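Local coordinates for Sel1 repeat family protein (Pseudomonas aeruginosa, PDB 6LCH), which probably acts as an immunity protein that binds and neutralises PldB, a toxic effector of the type VI secretion system, at residues A66-R70 with T71-G75. Sequence-based numbering, arbitrary orientation.
Sequences ANLYR and TGWPG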
# COMPACT_ATOMS: atom_id res chain seq x y z
N ALA A 66 6.12 -0.59 15.55
CA ALA A 66 6.33 -2.03 15.46
C ALA A 66 7.10 -2.40 14.20
O ALA A 66 7.90 -3.35 14.21
CB ALA A 66 4.98 -2.75 15.48
N ASN A 67 6.90 -1.67 13.10
CA ASN A 67 7.70 -1.95 11.92
C ASN A 67 9.17 -1.70 12.18
O ASN A 67 10.02 -2.38 11.58
CB ASN A 67 7.23 -1.11 10.73
CG ASN A 67 7.79 -1.63 9.41
OD1 ASN A 67 7.63 -2.80 9.07
ND2 ASN A 67 8.48 -0.76 8.67
N LEU A 68 9.51 -0.76 13.06
CA LEU A 68 10.90 -0.59 13.46
C LEU A 68 11.38 -1.77 14.30
O LEU A 68 12.49 -2.29 14.08
CB LEU A 68 11.07 0.72 14.23
CG LEU A 68 10.52 2.01 13.62
CD1 LEU A 68 10.93 3.22 14.45
CD2 LEU A 68 10.97 2.18 12.17
N TYR A 69 10.56 -2.22 15.26
CA TYR A 69 10.95 -3.32 16.13
C TYR A 69 10.89 -4.67 15.41
O TYR A 69 11.72 -5.55 15.67
CB TYR A 69 10.06 -3.36 17.37
CG TYR A 69 10.29 -2.26 18.38
CD1 TYR A 69 11.57 -1.95 18.82
CD2 TYR A 69 9.22 -1.55 18.90
CE1 TYR A 69 11.77 -0.94 19.75
CE2 TYR A 69 9.42 -0.55 19.82
CZ TYR A 69 10.69 -0.25 20.24
OH TYR A 69 10.87 0.76 21.17
N ARG A 70 9.89 -4.86 14.55
CA ARG A 70 9.75 -6.14 13.85
C ARG A 70 10.97 -6.43 12.99
O ARG A 70 11.54 -7.53 13.04
CB ARG A 70 8.49 -6.13 13.00
CG ARG A 70 8.26 -7.40 12.21
CD ARG A 70 7.10 -7.23 11.25
NE ARG A 70 7.50 -6.47 10.08
CZ ARG A 70 8.26 -6.96 9.10
NH1 ARG A 70 8.70 -8.21 9.17
NH2 ARG A 70 8.58 -6.20 8.06
N THR A 71 11.37 -5.45 12.19
CA THR A 71 12.67 -5.47 11.53
C THR A 71 13.71 -4.96 12.52
O THR A 71 13.44 -4.81 13.72
CB THR A 71 12.62 -4.63 10.26
OG1 THR A 71 13.75 -4.92 9.44
CG2 THR A 71 12.65 -3.18 10.62
N GLY A 72 14.91 -4.68 12.04
CA GLY A 72 15.82 -3.88 12.84
C GLY A 72 16.50 -2.85 11.99
O GLY A 72 17.62 -2.41 12.30
N TRP A 73 15.83 -2.44 10.91
CA TRP A 73 16.48 -1.59 9.92
C TRP A 73 17.06 -0.30 10.48
O TRP A 73 18.14 0.10 10.01
CB TRP A 73 15.52 -1.32 8.75
CG TRP A 73 14.44 -0.26 8.95
CD1 TRP A 73 13.13 -0.48 9.21
CD2 TRP A 73 14.60 1.16 8.86
NE1 TRP A 73 12.45 0.71 9.31
CE2 TRP A 73 13.33 1.73 9.09
CE3 TRP A 73 15.68 2.00 8.60
CZ2 TRP A 73 13.12 3.11 9.08
CZ3 TRP A 73 15.47 3.37 8.59
CH2 TRP A 73 14.20 3.90 8.83
N PRO A 74 16.45 0.40 11.44
CA PRO A 74 17.08 1.62 11.95
C PRO A 74 18.37 1.31 12.68
O PRO A 74 18.45 0.35 13.46
CB PRO A 74 16.03 2.21 12.90
CG PRO A 74 14.75 1.53 12.56
CD PRO A 74 15.15 0.17 12.11
N GLY A 75 19.40 2.12 12.42
CA GLY A 75 20.67 1.93 13.08
C GLY A 75 20.55 1.99 14.59
O GLY A 75 21.25 1.26 15.31
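Thr71 N reaches back to Asn67 O in a weak hydrogen bond (3.4 Å, N-H...O angle 160°), the last helical-type link of helix 59-70, before Thr71 turns to an extended psi of -169° and the chain leaves the helix. The Thr71 methyl lies just beyond the same carbonyl oxygen, but the 2.9 Å between Thr71 CG2 and Asn67 O is too short for a methyl-oxygen contact, and the local fit there is doubtful. Further on, the chain runs across the end of the helix past Leu68. With CG anti to its carbonyl carbon (chi1 -51°), Leu68 extends one methyl, CD2, to two residues. Leu68 CD2 meets the NE1-CE2-CZ2 margin of the Trp73 indole obliquely, spanning both rings, and comes to 3.5 Å from Trp73 NE1. The same Leu68 CD2 touches Pro74 CG at 3.9 Å. The Leu68 side chain lies across the proline at roughly a right angle. Pro74 in turn places CD 3.3 Å above the plane of the Trp73 indole, toward its rim, so leucine, tryptophan and proline form a small apolar cluster where the helix ends. Helix 43-55 extends this cluster: Trp43 packs edge-to-face on Trp73 and also touches Leu68 and Pro74, while Tyr50 adds to the cover of Leu68. Within this Sel1 repeat, segment 71-75 begins the loop to helix 81-93, whose Tyr88 touches Ala66 and Arg70 and whose Leu87 also meets Ala66.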